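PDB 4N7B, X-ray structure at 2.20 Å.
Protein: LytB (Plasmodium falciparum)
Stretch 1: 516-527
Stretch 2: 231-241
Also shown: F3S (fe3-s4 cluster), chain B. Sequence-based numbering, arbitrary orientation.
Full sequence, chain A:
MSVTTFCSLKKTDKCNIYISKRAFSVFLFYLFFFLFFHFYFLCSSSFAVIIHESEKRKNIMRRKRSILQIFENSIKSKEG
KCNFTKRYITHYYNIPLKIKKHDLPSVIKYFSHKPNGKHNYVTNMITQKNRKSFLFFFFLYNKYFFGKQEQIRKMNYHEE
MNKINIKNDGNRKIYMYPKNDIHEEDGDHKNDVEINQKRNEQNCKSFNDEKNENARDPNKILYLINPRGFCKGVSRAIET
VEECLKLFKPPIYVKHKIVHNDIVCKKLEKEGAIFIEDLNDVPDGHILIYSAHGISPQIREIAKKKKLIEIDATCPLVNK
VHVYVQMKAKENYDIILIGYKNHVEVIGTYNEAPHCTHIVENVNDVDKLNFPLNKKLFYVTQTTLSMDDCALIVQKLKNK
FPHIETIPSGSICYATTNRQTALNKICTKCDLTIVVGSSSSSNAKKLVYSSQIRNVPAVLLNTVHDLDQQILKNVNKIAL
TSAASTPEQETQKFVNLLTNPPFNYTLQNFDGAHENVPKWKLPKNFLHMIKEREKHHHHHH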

# COMPACT_ATOMS: atom_id res chain seq x y z
N ASN A 516 -16.32 0.94 -3.16
CA ASN A 516 -16.90 0.08 -2.15
C ASN A 516 -15.88 -0.34 -1.10
O ASN A 516 -14.96 -1.10 -1.37
CB ASN A 516 -17.55 -1.13 -2.79
CG ASN A 516 -18.82 -0.77 -3.54
OD1 ASN A 516 -19.82 -0.34 -2.94
ND2 ASN A 516 -18.78 -0.91 -4.85
N VAL A 517 -16.07 0.17 0.11
CA VAL A 517 -15.18 -0.12 1.20
C VAL A 517 -15.51 -1.51 1.74
O VAL A 517 -16.62 -1.76 2.20
CB VAL A 517 -15.30 0.94 2.31
CG1 VAL A 517 -14.34 0.64 3.44
CG2 VAL A 517 -15.05 2.32 1.74
N PRO A 518 -14.54 -2.44 1.65
CA PRO A 518 -14.71 -3.79 2.19
C PRO A 518 -15.09 -3.76 3.66
O PRO A 518 -14.70 -2.85 4.39
CB PRO A 518 -13.33 -4.41 2.03
CG PRO A 518 -12.69 -3.64 0.93
CD PRO A 518 -13.22 -2.25 1.05
N LYS A 519 -15.85 -4.77 4.08
CA LYS A 519 -16.31 -4.87 5.44
C LYS A 519 -15.43 -5.84 6.22
O LYS A 519 -15.91 -6.69 6.96
CB LYS A 519 -17.77 -5.30 5.45
CG LYS A 519 -18.67 -4.12 5.21
CD LYS A 519 -19.88 -4.46 4.36
CE LYS A 519 -20.76 -3.24 4.15
NZ LYS A 519 -21.07 -2.53 5.44
N TRP A 520 -14.13 -5.70 6.08
CA TRP A 520 -13.23 -6.55 6.83
C TRP A 520 -13.35 -6.27 8.34
O TRP A 520 -13.47 -5.13 8.75
CB TRP A 520 -11.80 -6.35 6.36
CG TRP A 520 -11.64 -6.57 4.87
CD1 TRP A 520 -12.42 -7.35 4.06
CD2 TRP A 520 -10.64 -6.00 4.03
NE1 TRP A 520 -11.95 -7.30 2.76
CE2 TRP A 520 -10.85 -6.48 2.72
CE3 TRP A 520 -9.57 -5.12 4.26
CZ2 TRP A 520 -10.06 -6.11 1.65
CZ3 TRP A 520 -8.77 -4.76 3.19
CH2 TRP A 520 -9.01 -5.26 1.90
N LYS A 521 -13.30 -7.33 9.14
CA LYS A 521 -13.23 -7.18 10.58
C LYS A 521 -11.77 -7.30 11.02
O LYS A 521 -10.91 -7.61 10.20
CB LYS A 521 -14.08 -8.27 11.25
CG LYS A 521 -15.58 -8.07 11.08
CD LYS A 521 -16.36 -9.09 11.88
CE LYS A 521 -17.75 -8.56 12.30
NZ LYS A 521 -18.79 -8.66 11.23
N LEU A 522 -11.49 -7.08 12.29
CA LEU A 522 -10.14 -7.29 12.81
C LEU A 522 -9.78 -8.77 12.80
O LEU A 522 -10.65 -9.63 12.70
CB LEU A 522 -10.03 -6.74 14.24
CG LEU A 522 -10.30 -5.24 14.37
CD1 LEU A 522 -10.32 -4.83 15.82
CD2 LEU A 522 -9.24 -4.42 13.61
N PRO A 523 -8.47 -9.08 12.89
CA PRO A 523 -8.00 -10.47 12.94
C PRO A 523 -8.77 -11.28 13.97
O PRO A 523 -9.01 -10.80 15.07
CB PRO A 523 -6.52 -10.32 13.33
CG PRO A 523 -6.14 -8.98 12.76
CD PRO A 523 -7.36 -8.11 12.97
N LYS A 524 -9.15 -12.50 13.62
CA LYS A 524 -10.13 -13.22 14.41
C LYS A 524 -9.63 -13.62 15.79
O LYS A 524 -10.41 -13.64 16.75
CB LYS A 524 -10.65 -14.43 13.63
CG LYS A 524 -11.55 -14.00 12.49
CD LYS A 524 -12.08 -15.16 11.67
CE LYS A 524 -12.70 -14.65 10.36
NZ LYS A 524 -13.62 -15.65 9.75
N ASN A 525 -8.35 -13.93 15.92
CA ASN A 525 -7.83 -14.35 17.22
C ASN A 525 -7.84 -13.15 18.15
O ASN A 525 -8.16 -13.26 19.33
CB ASN A 525 -6.42 -14.92 17.10
CG ASN A 525 -5.44 -13.90 16.60
OD1 ASN A 525 -5.83 -12.92 15.95
ND2 ASN A 525 -4.16 -14.11 16.90
N PHE A 526 -7.52 -12.00 17.59
CA PHE A 526 -7.53 -10.77 18.33
C PHE A 526 -8.94 -10.41 18.80
O PHE A 526 -9.13 -9.94 19.92
CB PHE A 526 -6.97 -9.67 17.46
CG PHE A 526 -6.99 -8.34 18.10
CD1 PHE A 526 -6.53 -8.19 19.39
CD2 PHE A 526 -7.44 -7.23 17.42
CE1 PHE A 526 -6.54 -6.97 20.00
CE2 PHE A 526 -7.45 -6.00 18.02
CZ PHE A 526 -7.00 -5.87 19.32
N LEU A 527 -9.92 -10.64 17.94
CA LEU A 527 -11.32 -10.42 18.30
C LEU A 527 -11.74 -11.34 19.45
O LEU A 527 -12.45 -10.92 20.36
CB LEU A 527 -12.24 -10.68 17.11
CG LEU A 527 -12.33 -9.59 16.05
CD1 LEU A 527 -13.12 -10.09 14.86
CD2 LEU A 527 -12.97 -8.35 16.64
FE1 F3S B . -4.55 -0.92 1.22
FE3 F3S B . -4.55 -3.61 1.22
FE4 F3S B . -4.40 -2.20 -1.06
S1 F3S B . -3.37 -2.25 2.49
S2 F3S B . -3.36 -0.30 -0.55
S3 F3S B . -6.08 -2.30 0.37
S4 F3S B . -3.33 -4.06 -0.58
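Stretch 2 (231-241) CKGVSRAIETV

Stretch 2 is a helix from Lys232 to Val241, continuing beyond it, and it lies along the largely extended loop that leads stretch 1 into its own helix at Lys524. Phi from -73° to -59° and psi from -50° to -31° define the helix, and backbone bonds such as Arg236 N to Lys232 O (2.9 Å) and Thr240 N to Arg236 O (2.9 Å) confirm it. Stretch 1 is mostly extended before Pro523, the N-cap residue. The two run in the same sense: Pro518 pairs with Lys232 (CA atoms 6.5 Å apart) and Leu522 with Arg236 (CA atoms 6.3 Å apart), so the register advances four residues in each, although the loop covers about twice the distance. Together they bury 582 Å².

At the start of the helix, Cys231 with chi1 at 63° (p) places SG to accept from Val234 N (3.3 Å), a capping bond, while the same SG binds FE1 of the cluster at 2.3 Å. Gly233 leaves room beside the cluster: its CA is 3.7 Å from S1, and an ideal CB would stand 2.4 Å from that sulfur.

Lys232 points toward stretch 1. Its chi1 is t, and chi2 in the p well bends the chain before chi3 and chi4 return to t. Bent this way, the aliphatic part packs between several neighbours: CG is 3.5 Å from Trp520 CE3, CD is 4.0 Å from Val517 CG1, and CE is 3.4 Å from Pro518 O. Trp520, with chi1 m and chi2 -25°, also brings CZ3 to 3.5 Å from Gly233 N, which meets the indole at its edge; S3 of the cluster lies near the ring plane as well.

Arg236 is extended through chi3 (177°, 173°, 176°, all t). The t,t,t chain brings NE to 3.0 Å from Lys521 O, and chi4 of -91° sets the guanidinium plane so that the N-H points at that oxygen, a hydrogen bond with an N-H...O angle of 156° that lies near the guanidinium plane, whereas Pro523 CG sits over one face, 3.8 Å from NH2. Water 1 reinforces the link, accepting from Arg236 NH2 (3.2 Å) and donating to Lys521 O (3.1 Å).

Leu522, the next residue of the loop, starts sideways, but its m,t rotamer carries CD2 to 3.7 Å from Arg236 O, 4.0 Å from Glu239 CG and 3.6 Å from Thr240 OG1. Thr240, at chi1 -71° (m), folds its hydroxyl back to donate to Arg236 O (OG1 to O, 2.9 Å), so the polar group is satisfied within the helix while OG1 rests 3.4 Å from Pro523 CD. Phe526 closes the contact, with CE2 3.8 Å from Thr240 O, although Phe526 is poorly ordered.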

# COMPACT_ATOMS: atom_id res chain seq x y z
N CYS A 231 -7.24 3.36 2.88
CA CYS A 231 -7.94 2.19 2.37
C CYS A 231 -8.37 1.39 3.59
O CYS A 231 -8.03 1.73 4.74
CB CYS A 231 -6.99 1.37 1.48
SG CYS A 231 -5.59 0.74 2.45
N LYS A 232 -9.08 0.29 3.35
CA LYS A 232 -9.52 -0.54 4.46
C LYS A 232 -8.38 -1.35 5.09
O LYS A 232 -8.41 -1.64 6.28
CB LYS A 232 -10.63 -1.46 3.98
CG LYS A 232 -11.34 -2.23 5.10
CD LYS A 232 -12.01 -1.30 6.09
CE LYS A 232 -12.81 -2.08 7.14
NZ LYS A 232 -13.42 -1.17 8.15
N GLY A 233 -7.37 -1.73 4.31
CA GLY A 233 -6.26 -2.50 4.86
C GLY A 233 -5.53 -1.66 5.89
O GLY A 233 -5.11 -2.13 6.96
N VAL A 234 -5.39 -0.38 5.57
CA VAL A 234 -4.69 0.54 6.46
C VAL A 234 -5.52 0.81 7.70
O VAL A 234 -5.00 0.74 8.81
CB VAL A 234 -4.33 1.85 5.71
CG1 VAL A 234 -4.09 3.00 6.67
CG2 VAL A 234 -3.08 1.61 4.83
N SER A 235 -6.81 1.10 7.55
CA SER A 235 -7.61 1.42 8.74
C SER A 235 -7.68 0.19 9.65
O SER A 235 -7.55 0.30 10.86
CB SER A 235 -9.01 1.94 8.38
OG SER A 235 -9.70 1.01 7.57
N ARG A 236 -7.85 -0.99 9.06
CA ARG A 236 -7.82 -2.23 9.83
C ARG A 236 -6.50 -2.44 10.58
O ARG A 236 -6.48 -2.86 11.74
CB ARG A 236 -8.04 -3.40 8.88
CG ARG A 236 -7.97 -4.77 9.51
CD ARG A 236 -8.39 -5.80 8.46
NE ARG A 236 -8.27 -7.19 8.91
CZ ARG A 236 -7.20 -7.96 8.74
NH1 ARG A 236 -6.10 -7.47 8.18
NH2 ARG A 236 -7.21 -9.22 9.15
N ALA A 237 -5.39 -2.14 9.93
CA ALA A 237 -4.10 -2.37 10.53
C ALA A 237 -3.89 -1.40 11.70
O ALA A 237 -3.42 -1.78 12.78
CB ALA A 237 -3.02 -2.21 9.48
N ILE A 238 -4.26 -0.14 11.51
CA ILE A 238 -4.14 0.84 12.58
C ILE A 238 -5.02 0.45 13.76
O ILE A 238 -4.55 0.41 14.90
CB ILE A 238 -4.53 2.25 12.10
CG1 ILE A 238 -3.58 2.69 10.97
CG2 ILE A 238 -4.46 3.24 13.24
CD1 ILE A 238 -3.93 4.01 10.32
N GLU A 239 -6.28 0.15 13.50
CA GLU A 239 -7.20 -0.21 14.58
C GLU A 239 -6.65 -1.44 15.32
O GLU A 239 -6.77 -1.54 16.54
CB GLU A 239 -8.60 -0.46 14.02
CG GLU A 239 -9.67 -0.75 15.09
CD GLU A 239 -11.09 -0.85 14.51
OE1 GLU A 239 -12.05 -1.05 15.30
OE2 GLU A 239 -11.25 -0.74 13.27
N THR A 240 -6.03 -2.36 14.60
CA THR A 240 -5.46 -3.56 15.23
C THR A 240 -4.45 -3.15 16.29
O THR A 240 -4.45 -3.69 17.39
CB THR A 240 -4.77 -4.48 14.22
OG1 THR A 240 -5.76 -5.11 13.39
CG2 THR A 240 -3.97 -5.55 14.94
N VAL A 241 -3.59 -2.20 15.97
CA VAL A 241 -2.56 -1.77 16.93
C VAL A 241 -3.17 -1.01 18.09
O VAL A 241 -2.82 -1.24 19.24
CB VAL A 241 -1.48 -0.89 16.28
CG1 VAL A 241 -0.46 -0.43 17.32
CG2 VAL A 241 -0.78 -1.65 15.16
O HOH W 1 -10.09 -10.55 9.49